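Local coordinates for flocculation protein FLO11 (Saccharomyces cerevisiae, PDB 4UYT), which mediates homotypic cell–cell adhesion during yeast flocculation through its N-terminal Flo11 domain, and also supports adhesion to substrates, invasive growth and biofilm formation, at residues E57-Y63 against Y133-W139. Residues are numbered along the deposited sequence; the frame is centred on the assembly and turned at random.
Sequences ENIDLKY and YASSWQW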
ATOM      1  N   GLU A  57      14.188   8.704   0.231  0.70 13.30           N
ATOM      2  CA  GLU A  57      15.080   9.108   1.296  0.70 13.65           C
ATOM      3  C   GLU A  57      14.500   8.695   2.627  0.70 13.19           C
ATOM      4  O   GLU A  57      13.282   8.507   2.772  0.70 13.98           O
ATOM      5  CB  GLU A  57      15.256  10.628   1.294  0.70 14.67           C
ATOM      6  CG  GLU A  57      15.723  11.230  -0.030  0.70 18.16           C
ATOM      7  CD  GLU A  57      17.115  10.781  -0.445  0.70 21.69           C
ATOM      8  OE1 GLU A  57      17.920  10.406   0.432  0.70 29.90           O
ATOM      9  OE2 GLU A  57      17.415  10.821  -1.659  0.70 34.36           O
ATOM     10  N   ASN A  58      15.386   8.564   3.605  1.00 13.40           N
ATOM     11  CA  ASN A  58      14.972   8.175   4.934  1.00 13.19           C
ATOM     12  C   ASN A  58      14.419   9.383   5.682  1.00 13.80           C
ATOM     13  O   ASN A  58      15.092  10.404   5.798  1.00 17.13           O
ATOM     14  CB  ASN A  58      16.147   7.584   5.710  1.00 16.72           C
ATOM     15  CG  ASN A  58      15.710   6.993   7.030  1.00 21.16           C
ATOM     16  OD1 ASN A  58      14.808   6.177   7.064  1.00 26.68           O
ATOM     17  ND2 ASN A  58      16.312   7.435   8.126  1.00 29.79           N
ATOM     18  N   ILE A  59      13.197   9.255   6.199  1.00 12.53           N
ATOM     19  CA  ILE A  59      12.552  10.277   7.013  1.00 12.40           C
ATOM     20  C   ILE A  59      12.346   9.706   8.409  1.00 12.68           C
ATOM     21  O   ILE A  59      11.664   8.708   8.606  1.00 13.92           O
ATOM     22  CB  ILE A  59      11.218  10.743   6.408  1.00 12.28           C
ATOM     23  CG1 ILE A  59      11.464  11.319   5.022  1.00 12.29           C
ATOM     24  CG2 ILE A  59      10.530  11.740   7.335  1.00 13.39           C
ATOM     25  CD1 ILE A  59      10.196  11.756   4.315  1.00 12.52           C
ATOM     26  N   ASP A  60      12.964  10.368   9.375  1.00 14.54           N
ATOM     27  CA  ASP A  60      12.875   9.933  10.748  1.00 15.56           C
ATOM     28  C   ASP A  60      11.439   9.879  11.244  1.00 14.00           C
ATOM     29  O   ASP A  60      10.612  10.728  10.897  1.00 14.39           O
ATOM     30  CB  ASP A  60      13.672  10.863  11.657  1.00 16.93           C
ATOM     31  CG  ASP A  60      13.878  10.274  13.039  1.00 20.61           C
ATOM     32  OD1 ASP A  60      14.879   9.551  13.221  1.00 31.04           O
ATOM     33  OD2 ASP A  60      13.040  10.508  13.937  1.00 20.03           O
ATOM     34  N   LEU A  61      11.155   8.896  12.094  1.00 14.76           N
ATOM     35  CA  LEU A  61       9.821   8.739  12.664  1.00 14.54           C
ATOM     36  C   LEU A  61       9.300  10.003  13.370  1.00 14.29           C
ATOM     37  O   LEU A  61       8.100  10.217  13.445  1.00 14.95           O
ATOM     38  CB  LEU A  61       9.799   7.549  13.633  1.00 15.28           C
ATOM     39  CG  LEU A  61       8.425   7.132  14.181  1.00 16.37           C
ATOM     40  CD1 LEU A  61       7.482   6.689  13.074  1.00 16.30           C
ATOM     41  CD2 LEU A  61       8.556   6.029  15.231  1.00 15.47           C
ATOM     42  N   LYS A  62      10.199  10.841  13.882  1.00 16.59           N
ATOM     43  CA  LYS A  62       9.774  12.009  14.638  1.00 17.14           C
ATOM     44  C   LYS A  62       8.938  12.974  13.806  1.00 16.08           C
ATOM     45  O   LYS A  62       8.123  13.730  14.352  1.00 19.42           O
ATOM     46  CB  LYS A  62      10.978  12.741  15.239  1.00 19.12           C
ATOM     47  CG  LYS A  62      11.779  13.558  14.244  1.00 19.36           C
ATOM     48  CD  LYS A  62      13.092  14.024  14.836  1.00 21.89           C
ATOM     49  CE  LYS A  62      13.813  14.944  13.875  1.00 23.11           C
ATOM     50  NZ  LYS A  62      15.154  15.309  14.405  1.00 26.35           N
ATOM     51  N   TYR A  63       9.119  12.954  12.488  1.00 15.59           N
ATOM     52  CA  TYR A  63       8.357  13.846  11.618  1.00 14.64           C
ATOM     53  C   TYR A  63       6.910  13.392  11.393  1.00 14.74           C
ATOM     54  O   TYR A  63       6.102  14.156  10.882  1.00 15.80           O
ATOM     55  CB  TYR A  63       9.041  13.966  10.260  1.00 14.30           C
ATOM     56  CG  TYR A  63      10.417  14.588  10.275  1.00 15.40           C
ATOM     57  CD1 TYR A  63      10.577  15.964  10.409  1.00 18.21           C
ATOM     58  CD2 TYR A  63      11.553  13.805  10.168  1.00 15.75           C
ATOM     59  CE1 TYR A  63      11.833  16.540  10.421  1.00 17.35           C
ATOM     60  CE2 TYR A  63      12.814  14.370  10.187  1.00 16.20           C
ATOM     61  CZ  TYR A  63      12.945  15.740  10.312  1.00 18.80           C
ATOM     62  OH  TYR A  63      14.203  16.289  10.329  1.00 19.79           O
ATOM     63  N   TYR A 133       9.173  19.920  14.308  1.00 26.65           N
ATOM     64  CA  TYR A 133      10.353  19.597  13.493  1.00 27.07           C
ATOM     65  C   TYR A 133      10.335  20.196  12.088  1.00 24.88           C
ATOM     66  O   TYR A 133      11.160  19.838  11.252  1.00 26.53           O
ATOM     67  CB  TYR A 133      10.534  18.084  13.418  1.00 26.14           C
ATOM     68  CG  TYR A 133      10.598  17.439  14.773  1.00 28.89           C
ATOM     69  CD1 TYR A 133      11.681  17.669  15.626  1.00 30.55           C
ATOM     70  CD2 TYR A 133       9.567  16.624  15.224  1.00 28.47           C
ATOM     71  CE1 TYR A 133      11.734  17.080  16.879  1.00 32.42           C
ATOM     72  CE2 TYR A 133       9.616  16.032  16.472  1.00 29.43           C
ATOM     73  CZ  TYR A 133      10.696  16.261  17.295  1.00 31.66           C
ATOM     74  OH  TYR A 133      10.727  15.661  18.529  1.00 35.63           O
ATOM     75  N   ALA A 134       9.431  21.141  11.839  1.00 25.19           N
ATOM     76  CA  ALA A 134       9.268  21.724  10.497  1.00 27.49           C
ATOM     77  C   ALA A 134      10.546  22.317   9.900  1.00 27.26           C
ATOM     78  O   ALA A 134      10.762  22.261   8.693  1.00 26.30           O
ATOM     79  CB  ALA A 134       8.164  22.774  10.503  1.00 27.73           C
ATOM     80  N   SER A 135      11.394  22.895  10.740  1.00 28.06           N
ATOM     81  CA  SER A 135      12.571  23.591  10.234  1.00 28.39           C
ATOM     82  C   SER A 135      13.575  22.687   9.528  1.00 27.51           C
ATOM     83  O   SER A 135      14.370  23.174   8.722  1.00 29.14           O
ATOM     84  CB  SER A 135      13.269  24.356  11.367  1.00 28.79           C
ATOM     85  OG  SER A 135      13.916  23.475  12.267  1.00 34.97           O
ATOM     86  N   SER A 136      13.537  21.384   9.816  1.00 25.06           N
ATOM     87  CA  SER A 136      14.469  20.442   9.201  1.00 22.86           C
ATOM     88  C   SER A 136      13.794  19.562   8.151  1.00 20.23           C
ATOM     89  O   SER A 136      14.414  18.670   7.579  1.00 21.02           O
ATOM     90  CB  SER A 136      15.146  19.582  10.263  1.00 23.55           C
ATOM     91  OG  SER A 136      14.202  18.847  11.004  1.00 23.10           O
ATOM     92  N   TRP A 137      12.526  19.830   7.874  1.00 19.65           N
ATOM     93  CA  TRP A 137      11.807  19.070   6.872  1.00 19.73           C
ATOM     94  C   TRP A 137      12.334  19.433   5.482  1.00 18.32           C
ATOM     95  O   TRP A 137      12.453  20.601   5.142  1.00 20.72           O
ATOM     96  CB  TRP A 137      10.314  19.355   6.980  1.00 18.24           C
ATOM     97  CG  TRP A 137       9.568  18.643   5.933  1.00 16.63           C
ATOM     98  CD1 TRP A 137       9.257  19.129   4.711  1.00 16.41           C
ATOM     99  CD2 TRP A 137       9.074  17.288   5.978  1.00 15.52           C
ATOM    100  NE1 TRP A 137       8.608  18.173   3.980  1.00 15.75           N
ATOM    101  CE2 TRP A 137       8.473  17.040   4.737  1.00 14.63           C
ATOM    102  CE3 TRP A 137       9.078  16.273   6.947  1.00 16.25           C
ATOM    103  CZ2 TRP A 137       7.890  15.822   4.423  1.00 15.53           C
ATOM    104  CZ3 TRP A 137       8.490  15.077   6.647  1.00 14.82           C
ATOM    105  CH2 TRP A 137       7.916  14.851   5.385  1.00 14.98           C
ATOM    106  N   GLN A 138      12.638  18.421   4.674  1.00 16.46           N
ATOM    107  CA  GLN A 138      13.180  18.685   3.356  1.00 17.98           C
ATOM    108  C   GLN A 138      12.702  17.715   2.288  1.00 15.55           C
ATOM    109  O   GLN A 138      13.424  17.481   1.319  1.00 17.08           O
ATOM    110  CB  GLN A 138      14.701  18.709   3.427  1.00 21.01           C
ATOM    111  CG  GLN A 138      15.339  17.438   3.946  1.00 23.66           C
ATOM    112  CD  GLN A 138      16.850  17.522   3.984  1.00 31.09           C
ATOM    113  OE1 GLN A 138      17.473  17.293   5.018  1.00 39.64           O
ATOM    114  NE2 GLN A 138      17.448  17.872   2.858  1.00 34.36           N
ATOM    115  N   TRP A 139      11.490  17.191   2.436  1.00 15.07           N
ATOM    116  CA  TRP A 139      11.034  16.177   1.512  1.00 14.53           C
ATOM    117  C   TRP A 139       9.719  16.533   0.820  1.00 14.35           C
ATOM    118  O   TRP A 139       9.052  15.627   0.326  1.00 15.56           O
ATOM    119  CB  TRP A 139      10.970  14.803   2.217  1.00 13.32           C
ATOM    120  CG  TRP A 139      12.275  14.456   2.855  1.00 13.53           C
ATOM    121  CD1 TRP A 139      13.392  13.970   2.242  1.00 14.99           C
ATOM    122  CD2 TRP A 139      12.624  14.659   4.221  1.00 14.55           C
ATOM    123  NE1 TRP A 139      14.406  13.820   3.152  1.00 15.97           N
ATOM    124  CE2 TRP A 139      13.970  14.255   4.376  1.00 14.97           C
ATOM    125  CE3 TRP A 139      11.924  15.133   5.333  1.00 14.80           C
ATOM    126  CZ2 TRP A 139      14.623  14.301   5.610  1.00 16.80           C
ATOM    127  CZ3 TRP A 139      12.572  15.183   6.552  1.00 16.46           C
ATOM    128  CH2 TRP A 139      13.912  14.782   6.678  1.00 17.46           C
TER
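Aromatic packing between two loops makes this contact at one end of the Flo11 domain: residues 57-63 connect strands 46-55 and 64-70, and residues 133-139 connect strands 120-125 and 143-147. Tyr-63 is the hub. The indole edges of Trp-139 and Trp-137 point at the face of its ring, an edge-to-face and an offset edge-to-face pair: the Tyr-63 ring centroid lies 5.1 Å from that of the Trp-139 six-membered ring (planes at 74°) and 5.7 Å from that of Trp-137 (73°). A tyrosine suits this place because its hydroxyl ends the buried ring in a polar group: Tyr-63 OH lies 2.6 Å from Ser-136 OG, a hydrogen bond. Ile-59 lays CG1 over the five-membered ring of Trp-139 (3.6 Å to CD2) in a CH-pi contact and brings CG2 to 4.0 Å from Trp-137 CZ3. Near the surface, the extended Lys-62 runs its methylenes across the Tyr-133 face, CG 3.9 Å from the ring centroid. An Asx turn, Asp-60 OD2 accepting from Lys-62 N at 2.9 Å, shapes the backbone leading to Tyr-63, while Tyr-125 joins the cluster to strand 120-125. Partly exposed tryptophans around a buried tyrosine form an aromatic cluster, consistent with the surface aromatic bands through which Flo11 domains bind one another.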